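Local coordinates for E3 ubiquitin-protein ligase HERC2 (Homo sapiens, PDB 4L1M), which acts as an E3 ubiquitin-protein ligase of the HECT class and is represented here by its first RCC1-like domain, a seven-bladed beta-propeller, at residues Q218-T223 with Q269-L274; G234-L239 with E296-Y301; L239-S244 with L252-Q257; Y281-G286 with R300-L305. All coordinates share one frame; numbering follows the deposited sequence.

Contact 1 of 4, residues Q218-T223 with Q269-L274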
# COMPACT_ATOMS: atom_id res chain seq x y z
N GLN A 218 -10.16 -1.13 8.06
CA GLN A 218 -10.14 -2.56 7.83
C GLN A 218 -8.73 -3.04 7.60
O GLN A 218 -7.83 -2.27 7.28
CB GLN A 218 -11.00 -2.93 6.59
CG GLN A 218 -10.30 -2.80 5.22
CD GLN A 218 -10.27 -1.38 4.66
OE1 GLN A 218 -10.10 -0.42 5.38
NE2 GLN A 218 -10.38 -1.26 3.35
N THR A 219 -8.55 -4.35 7.71
CA THR A 219 -7.28 -4.98 7.45
C THR A 219 -7.56 -6.19 6.59
O THR A 219 -8.53 -6.88 6.84
CB THR A 219 -6.63 -5.37 8.79
OG1 THR A 219 -6.51 -4.20 9.63
CG2 THR A 219 -5.27 -6.01 8.57
N LEU A 220 -6.73 -6.45 5.59
CA LEU A 220 -6.92 -7.59 4.70
C LEU A 220 -5.66 -8.43 4.66
O LEU A 220 -4.56 -7.90 4.81
CB LEU A 220 -7.21 -7.13 3.29
CG LEU A 220 -8.32 -6.11 3.10
CD1 LEU A 220 -8.35 -5.64 1.65
CD2 LEU A 220 -9.66 -6.70 3.47
N ALA A 221 -5.81 -9.73 4.46
CA ALA A 221 -4.64 -10.58 4.32
C ALA A 221 -4.90 -11.74 3.40
O ALA A 221 -6.04 -12.10 3.15
CB ALA A 221 -4.19 -11.09 5.68
N VAL A 222 -3.82 -12.33 2.89
CA VAL A 222 -3.91 -13.44 1.98
C VAL A 222 -3.02 -14.53 2.50
O VAL A 222 -1.90 -14.24 2.90
CB VAL A 222 -3.45 -13.06 0.58
CG1 VAL A 222 -3.70 -14.20 -0.38
CG2 VAL A 222 -4.17 -11.82 0.08
N THR A 223 -3.51 -15.77 2.48
CA THR A 223 -2.72 -16.93 2.87
C THR A 223 -2.28 -17.71 1.62
O THR A 223 -2.87 -17.54 0.55
CB THR A 223 -3.49 -17.83 3.85
OG1 THR A 223 -4.80 -18.07 3.35
CG2 THR A 223 -3.60 -17.16 5.19
N GLN A 269 -11.55 3.41 2.95
CA GLN A 269 -12.84 2.75 3.13
C GLN A 269 -13.22 1.81 2.00
O GLN A 269 -14.41 1.52 1.82
CB GLN A 269 -13.95 3.79 3.38
CG GLN A 269 -13.70 4.70 4.61
CD GLN A 269 -13.74 3.92 5.92
OE1 GLN A 269 -14.75 3.34 6.23
NE2 GLN A 269 -12.65 3.87 6.64
N PHE A 270 -12.24 1.31 1.25
CA PHE A 270 -12.49 0.29 0.24
C PHE A 270 -11.31 -0.66 0.09
O PHE A 270 -10.21 -0.37 0.53
CB PHE A 270 -12.88 0.89 -1.12
CG PHE A 270 -11.74 1.48 -1.91
CD1 PHE A 270 -11.30 2.75 -1.66
CD2 PHE A 270 -11.17 0.78 -2.95
CE1 PHE A 270 -10.27 3.32 -2.43
CE2 PHE A 270 -10.14 1.34 -3.72
CZ PHE A 270 -9.69 2.61 -3.44
N SER A 271 -11.57 -1.78 -0.55
CA SER A 271 -10.67 -2.89 -0.57
C SER A 271 -10.51 -3.41 -1.98
O SER A 271 -11.41 -3.29 -2.81
CB SER A 271 -11.24 -3.98 0.32
OG SER A 271 -11.42 -3.50 1.64
N ILE A 272 -9.36 -4.02 -2.24
CA ILE A 272 -8.98 -4.53 -3.54
C ILE A 272 -8.35 -5.92 -3.38
O ILE A 272 -7.56 -6.15 -2.47
CB ILE A 272 -7.88 -3.62 -4.12
CG1 ILE A 272 -8.43 -2.23 -4.44
CG2 ILE A 272 -7.25 -4.25 -5.37
CD1 ILE A 272 -9.23 -2.20 -5.72
N ALA A 273 -8.64 -6.82 -4.31
CA ALA A 273 -7.93 -8.07 -4.40
C ALA A 273 -7.53 -8.33 -5.84
O ALA A 273 -8.26 -7.98 -6.76
CB ALA A 273 -8.81 -9.19 -3.92
N LEU A 274 -6.40 -9.00 -6.01
CA LEU A 274 -5.83 -9.25 -7.30
C LEU A 274 -5.52 -10.74 -7.41
O LEU A 274 -4.88 -11.29 -6.54
CB LEU A 274 -4.54 -8.44 -7.41
CG LEU A 274 -3.66 -8.68 -8.62
CD1 LEU A 274 -4.43 -8.40 -9.90
CD2 LEU A 274 -2.44 -7.82 -8.51
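Q218 reaches from the second strand of one propeller blade to S271 on the second strand of the next. The two strands run almost parallel, 7° apart, but with axes 8.7 Å from each other they share no backbone bonds and meet through side chains. From its CB, which packs against L239, the glutamine sets off with CG flanked by both backbone branches (chi1 83°), then bends at chi2. Q218 CG passes 3.8 Å from S271 OG, and Q218 CD lies 3.9 Å from the same oxygen; the amide oxygen OE1 is beside the aliphatic part of K238. At the tip, Q218 NE2 donates to S271 OG at 3.0 Å; the bond is fairly straight (161°) and lies close to the amide plane. Two residues along the strand, on the same side, L220 turns its CD1 to S271 CB, 3.6 Å away, so the hydroxymethyl group is met by an amide and a methyl. The hydroxyl accepts a hydrogen bond from Q218 NE2 and donates one to K238 O, which can only accept. Serine suits the place because one small group does both, leaving OG satisfied in the buried seam between blades while its CB takes the leucine methyl.

Contact 2 of 4, residues G234-L239 with E296-Y301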
# COMPACT_ATOMS: atom_id res chain seq x y z
N GLY A 234 -16.42 -2.37 9.77
CA GLY A 234 -17.27 -2.93 8.73
C GLY A 234 -18.03 -1.94 7.87
O GLY A 234 -18.68 -2.34 6.90
N ASP A 235 -17.97 -0.67 8.21
CA ASP A 235 -18.66 0.38 7.45
C ASP A 235 -18.43 0.24 5.94
O ASP A 235 -17.33 -0.09 5.48
CB ASP A 235 -18.19 1.78 7.92
CG ASP A 235 -18.82 2.23 9.24
OD1 ASP A 235 -19.71 1.50 9.78
OD2 ASP A 235 -18.46 3.33 9.73
N TYR A 236 -19.50 0.49 5.19
CA TYR A 236 -19.52 0.46 3.71
C TYR A 236 -19.30 -0.93 3.13
O TYR A 236 -19.10 -1.07 1.93
CB TYR A 236 -18.51 1.47 3.12
CG TYR A 236 -18.74 2.87 3.63
CD1 TYR A 236 -19.82 3.61 3.19
CD2 TYR A 236 -17.89 3.45 4.58
CE1 TYR A 236 -20.06 4.90 3.69
CE2 TYR A 236 -18.10 4.74 5.08
CZ TYR A 236 -19.19 5.45 4.64
OH TYR A 236 -19.41 6.71 5.08
N GLY A 237 -19.34 -1.96 3.97
CA GLY A 237 -19.13 -3.34 3.54
C GLY A 237 -17.74 -3.68 3.06
O GLY A 237 -17.55 -4.67 2.37
N LYS A 238 -16.77 -2.84 3.40
CA LYS A 238 -15.39 -3.07 3.02
C LYS A 238 -14.78 -4.37 3.51
O LYS A 238 -13.73 -4.75 3.02
CB LYS A 238 -14.50 -1.90 3.45
CG LYS A 238 -14.43 -1.61 4.95
CD LYS A 238 -13.65 -0.31 5.18
CE LYS A 238 -13.50 0.03 6.64
NZ LYS A 238 -14.77 0.57 7.22
N LEU A 239 -15.39 -5.08 4.45
CA LEU A 239 -14.88 -6.39 4.89
C LEU A 239 -15.24 -7.47 3.91
O LEU A 239 -14.60 -8.53 3.90
CB LEU A 239 -15.40 -6.79 6.28
CG LEU A 239 -15.00 -5.85 7.41
CD1 LEU A 239 -15.62 -6.30 8.72
CD2 LEU A 239 -13.47 -5.72 7.54
N GLU A 296 -21.56 5.08 -7.99
CA GLU A 296 -21.04 5.41 -6.65
C GLU A 296 -21.75 4.63 -5.52
O GLU A 296 -21.56 4.94 -4.35
CB GLU A 296 -21.14 6.92 -6.42
CG GLU A 296 -20.29 7.71 -7.39
CD GLU A 296 -20.47 9.21 -7.28
OE1 GLU A 296 -21.64 9.69 -7.44
OE2 GLU A 296 -19.44 9.92 -7.06
N GLU A 297 -22.54 3.62 -5.88
CA GLU A 297 -23.14 2.74 -4.89
C GLU A 297 -22.01 2.03 -4.10
O GLU A 297 -20.98 1.60 -4.67
CB GLU A 297 -24.06 1.69 -5.57
CG GLU A 297 -25.48 1.60 -4.98
N HIS A 298 -22.18 1.94 -2.79
CA HIS A 298 -21.32 1.09 -1.97
C HIS A 298 -21.53 -0.33 -2.44
O HIS A 298 -22.63 -0.69 -2.85
CB HIS A 298 -21.68 1.19 -0.49
CG HIS A 298 -21.80 2.59 0.02
ND1 HIS A 298 -20.87 3.55 -0.25
CD2 HIS A 298 -22.75 3.19 0.77
CE1 HIS A 298 -21.22 4.68 0.31
NE2 HIS A 298 -22.36 4.50 0.94
N VAL A 299 -20.49 -1.14 -2.38
CA VAL A 299 -20.54 -2.52 -2.81
C VAL A 299 -20.05 -3.35 -1.65
O VAL A 299 -18.92 -3.19 -1.22
CB VAL A 299 -19.65 -2.74 -4.06
CG1 VAL A 299 -19.52 -4.22 -4.38
CG2 VAL A 299 -20.21 -1.95 -5.25
N ARG A 300 -20.91 -4.25 -1.17
CA ARG A 300 -20.66 -4.90 0.11
C ARG A 300 -20.14 -6.33 0.02
O ARG A 300 -19.87 -6.96 1.03
CB ARG A 300 -21.92 -4.81 0.95
CG ARG A 300 -22.30 -3.37 1.21
CD ARG A 300 -23.58 -3.23 2.00
NE ARG A 300 -23.94 -1.83 2.03
CZ ARG A 300 -23.54 -0.95 2.96
NH1 ARG A 300 -22.78 -1.33 3.99
NH2 ARG A 300 -23.90 0.30 2.85
N TYR A 301 -19.98 -6.82 -1.21
CA TYR A 301 -19.24 -8.04 -1.49
C TYR A 301 -18.27 -7.80 -2.62
O TYR A 301 -18.56 -7.03 -3.52
CB TYR A 301 -20.18 -9.12 -1.89
CG TYR A 301 -21.22 -9.46 -0.86
CD1 TYR A 301 -20.95 -10.38 0.17
CD2 TYR A 301 -22.50 -8.93 -0.94
CE1 TYR A 301 -21.93 -10.74 1.09
CE2 TYR A 301 -23.47 -9.29 -0.02
CZ TYR A 301 -23.18 -10.18 0.99
OH TYR A 301 -24.14 -10.51 1.90
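Y236 and H298 both carry CG anti to the carbonyl carbon (chi1 -55° and -50°), and these torsions turn the two rings against each other in a T-shaped, edge-to-face pair. The centroids are 4.7 Å apart and the planes are inclined at 65°. Y236 CD1 stands over the centre of the imidazole, 3.4 Å from H298 CE1, so a ring C-H of the tyrosine points into the histidine pi cloud. Beside this pair R300, extended from CG to NE, lays one face of its guanidinium over the carbonyl oxygen of Y236. R300 CG runs 3.9 Å from G237 CA. Glycine suits that position twice over: phi is positive, and with no side chain it lets the arginine stem lie directly on the backbone. R300 NH1 finds its polar partner elsewhere, in the carbonyl of G243, while H298 ND1 is bonded to the backbone N of G286. Thus the loop of one blade meets the segment before the last strand of the next without a direct hydrogen bond. Since ND1 accepts from an amide, a neutral histidine would probably carry its proton on NE2, and contact between the segments rests on the edge-to-face ring pair and van der Waals packing of R300 on the Y236-G237 backbone.

Contact 3 of 4, residues L239-S244 with L252-Q257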
# COMPACT_ATOMS: atom_id res chain seq x y z
N LEU A 239 -15.39 -5.08 4.45
CA LEU A 239 -14.88 -6.39 4.89
C LEU A 239 -15.24 -7.47 3.91
O LEU A 239 -14.60 -8.53 3.90
CB LEU A 239 -15.40 -6.79 6.28
CG LEU A 239 -15.00 -5.85 7.41
CD1 LEU A 239 -15.62 -6.30 8.72
CD2 LEU A 239 -13.47 -5.72 7.54
N GLY A 240 -16.24 -7.22 3.08
CA GLY A 240 -16.62 -8.16 2.01
C GLY A 240 -17.63 -9.23 2.36
O GLY A 240 -17.77 -10.20 1.61
N ARG A 241 -18.35 -9.10 3.48
CA ARG A 241 -19.34 -10.10 3.87
C ARG A 241 -20.74 -9.50 4.07
O ARG A 241 -21.50 -9.95 4.89
CB ARG A 241 -18.90 -10.82 5.17
CG ARG A 241 -17.69 -11.74 5.05
CD ARG A 241 -17.34 -12.36 6.41
NE ARG A 241 -16.67 -11.39 7.28
CZ ARG A 241 -15.40 -11.01 7.15
NH1 ARG A 241 -14.64 -11.53 6.19
NH2 ARG A 241 -14.86 -10.11 7.99
N GLY A 242 -21.07 -8.48 3.30
CA GLY A 242 -22.37 -7.82 3.41
C GLY A 242 -22.50 -6.88 4.60
O GLY A 242 -21.67 -6.87 5.51
N GLY A 243 -23.55 -6.08 4.59
CA GLY A 243 -23.87 -5.20 5.68
C GLY A 243 -22.75 -4.28 6.08
O GLY A 243 -21.92 -3.85 5.26
N SER A 244 -22.71 -3.96 7.36
CA SER A 244 -21.68 -3.10 7.85
C SER A 244 -21.16 -3.46 9.25
O SER A 244 -20.58 -2.63 9.90
CB SER A 244 -22.20 -1.67 7.79
OG SER A 244 -23.37 -1.53 8.54
N LEU A 252 -12.84 -15.16 6.94
CA LEU A 252 -12.71 -15.48 5.55
C LEU A 252 -13.65 -14.66 4.69
O LEU A 252 -14.82 -14.41 5.06
CB LEU A 252 -13.06 -16.96 5.36
CG LEU A 252 -12.87 -17.53 3.96
CD1 LEU A 252 -11.40 -17.56 3.60
CD2 LEU A 252 -13.44 -18.93 3.87
N ILE A 253 -13.17 -14.25 3.52
CA ILE A 253 -14.04 -13.66 2.53
C ILE A 253 -14.53 -14.77 1.61
O ILE A 253 -13.84 -15.17 0.70
CB ILE A 253 -13.34 -12.53 1.78
CG1 ILE A 253 -12.90 -11.46 2.78
CG2 ILE A 253 -14.31 -11.89 0.79
CD1 ILE A 253 -12.15 -10.29 2.15
N GLU A 254 -15.73 -15.26 1.90
CA GLU A 254 -16.30 -16.43 1.25
C GLU A 254 -16.52 -16.25 -0.27
O GLU A 254 -16.35 -17.19 -1.04
CB GLU A 254 -17.64 -16.84 1.94
CG GLU A 254 -17.64 -17.19 3.47
CD GLU A 254 -17.90 -16.02 4.49
OE1 GLU A 254 -18.58 -15.02 4.15
OE2 GLU A 254 -17.44 -16.11 5.68
N LYS A 255 -16.79 -15.04 -0.72
CA LYS A 255 -16.95 -14.79 -2.18
C LYS A 255 -15.67 -14.92 -2.98
O LYS A 255 -15.74 -15.13 -4.19
CB LYS A 255 -17.52 -13.41 -2.44
CG LYS A 255 -18.89 -13.20 -1.82
CD LYS A 255 -19.98 -13.97 -2.53
CE LYS A 255 -21.29 -13.81 -1.79
NZ LYS A 255 -22.34 -14.57 -2.50
N LEU A 256 -14.52 -14.79 -2.33
CA LEU A 256 -13.22 -14.92 -3.00
C LEU A 256 -12.63 -16.33 -2.87
O LEU A 256 -11.54 -16.60 -3.43
CB LEU A 256 -12.21 -13.95 -2.41
CG LEU A 256 -12.50 -12.48 -2.60
CD1 LEU A 256 -11.40 -11.68 -1.91
CD2 LEU A 256 -12.61 -12.06 -4.05
N GLN A 257 -13.35 -17.22 -2.19
CA GLN A 257 -12.75 -18.40 -1.57
C GLN A 257 -12.40 -19.48 -2.56
O GLN A 257 -11.80 -20.47 -2.20
CB GLN A 257 -13.67 -18.97 -0.46
CG GLN A 257 -14.74 -19.92 -0.99
CD GLN A 257 -15.95 -20.16 -0.05
OE1 GLN A 257 -15.91 -19.93 1.17
NE2 GLN A 257 -17.05 -20.62 -0.65
O HOH W 1 -17.77 -12.77 1.41
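At the outer rim of one propeller blade, the glycine-rich loop leading to its last strand folds back on the segment that leaves this strand for the next blade, and here R241 meets L252, I253 and E254. The arginine bends at chi3 (-76°), which swings the guanidinium back so that R241 NH1 approaches the carbonyl oxygen of L252 at 3.1 Å. That oxygen sits at the edge of the guanidinium, near its plane, but the bond is weak, with an angle of 140° at the hydrogen. NH2 has a second carbonyl, that of S230 on the neighbouring strand 228-232, so the group ties two strands of the blade to the loop. E254 crosses the arginine at about a right angle. Its OE1 rests 3.5 Å from R241 CG, on the aliphatic stem, while R241 NE and E254 OE2 remain 5.0 Å apart, so their opposite charges may attract but are not in contact. I253, whose CG1 is near R241 NH1, lays its CD1 3.5 Å from the carbonyl oxygen of L239 and turns CG2 to G240. The residue is branched and apolar, as suits a site that is also lined by P302 and W283. Glycine at 240, with a phi of 89°, leaves space for that methyl. A water donates to G240 O at 2.6 Å and accepts from K255 N at 3.3 Å, linking the loop to the short 3-10 turn 254-256. The guanidinium is thus bonded to two backbone carbonyls, weakly to that of L252, while E254 probably adds only a longer-range attraction.

Contact 4 of 4, residues Y281-G286 with R300-L305. With SO4 (sulfate ion), chain F.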
# COMPACT_ATOMS: atom_id res chain seq x y z
N TYR A 281 -10.71 -7.37 -8.05
CA TYR A 281 -12.00 -7.20 -7.42
C TYR A 281 -11.90 -6.01 -6.53
O TYR A 281 -10.90 -5.83 -5.84
CB TYR A 281 -12.40 -8.43 -6.62
CG TYR A 281 -12.69 -9.65 -7.49
CD1 TYR A 281 -11.66 -10.33 -8.13
CD2 TYR A 281 -14.00 -10.13 -7.65
CE1 TYR A 281 -11.90 -11.44 -8.91
CE2 TYR A 281 -14.25 -11.24 -8.44
CZ TYR A 281 -13.20 -11.89 -9.07
OH TYR A 281 -13.42 -12.98 -9.85
N SER A 282 -12.93 -5.18 -6.53
CA SER A 282 -13.00 -4.06 -5.58
C SER A 282 -14.35 -4.05 -4.88
O SER A 282 -15.36 -4.46 -5.46
CB SER A 282 -12.76 -2.72 -6.28
OG SER A 282 -13.80 -2.45 -7.21
N TRP A 283 -14.33 -3.61 -3.64
CA TRP A 283 -15.55 -3.49 -2.84
C TRP A 283 -15.32 -2.50 -1.70
O TRP A 283 -14.17 -2.10 -1.44
CB TRP A 283 -15.98 -4.85 -2.35
CG TRP A 283 -15.05 -5.47 -1.37
CD1 TRP A 283 -15.21 -5.49 -0.03
CD2 TRP A 283 -13.86 -6.23 -1.66
NE1 TRP A 283 -14.18 -6.20 0.56
CE2 TRP A 283 -13.33 -6.65 -0.42
CE3 TRP A 283 -13.19 -6.58 -2.82
CZ2 TRP A 283 -12.15 -7.39 -0.31
CZ3 TRP A 283 -11.99 -7.31 -2.71
CH2 TRP A 283 -11.50 -7.70 -1.47
N GLY A 284 -16.41 -2.07 -1.07
CA GLY A 284 -16.38 -1.01 -0.06
C GLY A 284 -17.11 0.26 -0.47
O GLY A 284 -18.11 0.20 -1.19
N LYS A 285 -16.63 1.41 0.00
CA LYS A 285 -17.30 2.68 -0.21
C LYS A 285 -17.22 3.14 -1.67
O LYS A 285 -16.16 3.01 -2.32
CB LYS A 285 -16.65 3.73 0.66
CG LYS A 285 -17.37 5.06 0.77
CD LYS A 285 -16.69 5.95 1.80
CE LYS A 285 -17.44 7.26 1.94
NZ LYS A 285 -16.73 8.26 2.80
N GLY A 286 -18.32 3.68 -2.18
CA GLY A 286 -18.48 3.95 -3.59
C GLY A 286 -18.30 5.40 -4.00
O GLY A 286 -18.20 5.69 -5.18
N ARG A 300 -20.91 -4.25 -1.17
CA ARG A 300 -20.66 -4.90 0.11
C ARG A 300 -20.14 -6.33 0.02
O ARG A 300 -19.87 -6.96 1.03
CB ARG A 300 -21.92 -4.81 0.95
CG ARG A 300 -22.30 -3.37 1.21
CD ARG A 300 -23.58 -3.23 2.00
NE ARG A 300 -23.94 -1.83 2.03
CZ ARG A 300 -23.54 -0.95 2.96
NH1 ARG A 300 -22.78 -1.33 3.99
NH2 ARG A 300 -23.90 0.30 2.85
N TYR A 301 -19.98 -6.82 -1.21
CA TYR A 301 -19.24 -8.04 -1.49
C TYR A 301 -18.27 -7.80 -2.62
O TYR A 301 -18.56 -7.03 -3.52
CB TYR A 301 -20.18 -9.12 -1.89
CG TYR A 301 -21.22 -9.46 -0.86
CD1 TYR A 301 -20.95 -10.38 0.17
CD2 TYR A 301 -22.50 -8.93 -0.94
CE1 TYR A 301 -21.93 -10.74 1.09
CE2 TYR A 301 -23.47 -9.29 -0.02
CZ TYR A 301 -23.18 -10.18 0.99
OH TYR A 301 -24.14 -10.51 1.90
N PRO A 302 -17.13 -8.49 -2.63
CA PRO A 302 -16.16 -8.34 -3.72
C PRO A 302 -16.80 -8.45 -5.08
O PRO A 302 -17.55 -9.36 -5.31
CB PRO A 302 -15.21 -9.52 -3.50
CG PRO A 302 -15.25 -9.72 -2.02
CD PRO A 302 -16.72 -9.55 -1.70
N LYS A 303 -16.51 -7.51 -5.96
CA LYS A 303 -17.12 -7.47 -7.27
C LYS A 303 -16.03 -7.34 -8.33
O LYS A 303 -15.12 -6.53 -8.19
CB LYS A 303 -18.07 -6.30 -7.36
CG LYS A 303 -18.73 -6.12 -8.71
CD LYS A 303 -19.54 -4.84 -8.74
CE LYS A 303 -20.81 -4.98 -9.55
NZ LYS A 303 -20.52 -5.08 -11.00
N LEU A 304 -16.11 -8.18 -9.36
CA LEU A 304 -15.15 -8.16 -10.43
C LEU A 304 -15.17 -6.82 -11.14
O LEU A 304 -16.23 -6.33 -11.52
CB LEU A 304 -15.44 -9.30 -11.45
CG LEU A 304 -14.51 -9.43 -12.68
CD1 LEU A 304 -13.06 -9.63 -12.26
CD2 LEU A 304 -14.94 -10.58 -13.57
N LEU A 305 -13.99 -6.25 -11.35
CA LEU A 305 -13.85 -4.96 -12.03
C LEU A 305 -13.84 -5.17 -13.55
O LEU A 305 -12.80 -5.46 -14.15
CB LEU A 305 -12.58 -4.28 -11.52
CG LEU A 305 -12.37 -2.81 -11.81
CD1 LEU A 305 -13.54 -1.98 -11.35
CD2 LEU A 305 -11.12 -2.32 -11.11
S SO4 F . -13.38 9.52 2.35
O1 SO4 F . -12.11 9.53 1.63
O2 SO4 F . -13.34 10.62 3.35
O3 SO4 F . -14.54 9.74 1.46
O4 SO4 F . -13.54 8.18 2.96
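The carbonyl oxygen of S282 accepts from two donors, K303 N at 3.3 Å and NE2 of H293. The first bond belongs to the antiparallel pairing of the third strand and the outermost, fourth strand of a propeller blade; K303 N lies well above the carbonyl plane, 48° out of it. The return bond, S282 N to K303 O at 3.1 Å, completes the hydrogen-bonded pair. Next to it, Y281 and L304 form a non-hydrogen-bonded pair with their side chains on a common face. L304 CA sits over the Y281 ring, 4.0 Å from its centroid in a CH-pi contact, and CD1 lies above the same ring toward the rim. A flat ring can cover both the backbone and the branched side chain of its partner, which suits tyrosine at this edge. W283 is the other platform. Its first torsion (chi1 66°) sets the side chain astride the main chain, and one face of its indole is met by P302, whose CG stands almost on the normal of the six-membered ring (12° off), 3.8 Å from its centroid. The rigid pyrrolidine presents C-H groups to the pi cloud and follows Y301, where the chain turns a corner. S282 turns its hydroxyl to the carbonyl of L291, another loop partner. Beyond the strand K285 stretches out fully to a sulfate, probably from the crystallisation liquor and also held by R290 and S268; K285 NZ donates to sulfate O3 at 3.0 Å and, weakly, to O4.

All four contacts lie on or between two neighbouring blades. Contact 1 joins their second strands, and contact 4 closes the outer edge of the later blade; they share its sheet, where S271 N and W283 O are 2.8 Å apart. Contact 2 lies at one end of the seam: K238 NZ reaches Q269 OE1 of contact 1 at 2.9 Å, while V299 O meets G284 N of contact 4 at 2.8 Å. Contact 3 continues the same loop outward, where G242 N and R300 O are 3.0 Å apart. Centres of contacts 2 and 4 are about 7 Å apart. The sulfate bound in contact 4 is also about 4 Å, nearest atoms, from the side chain of Q269.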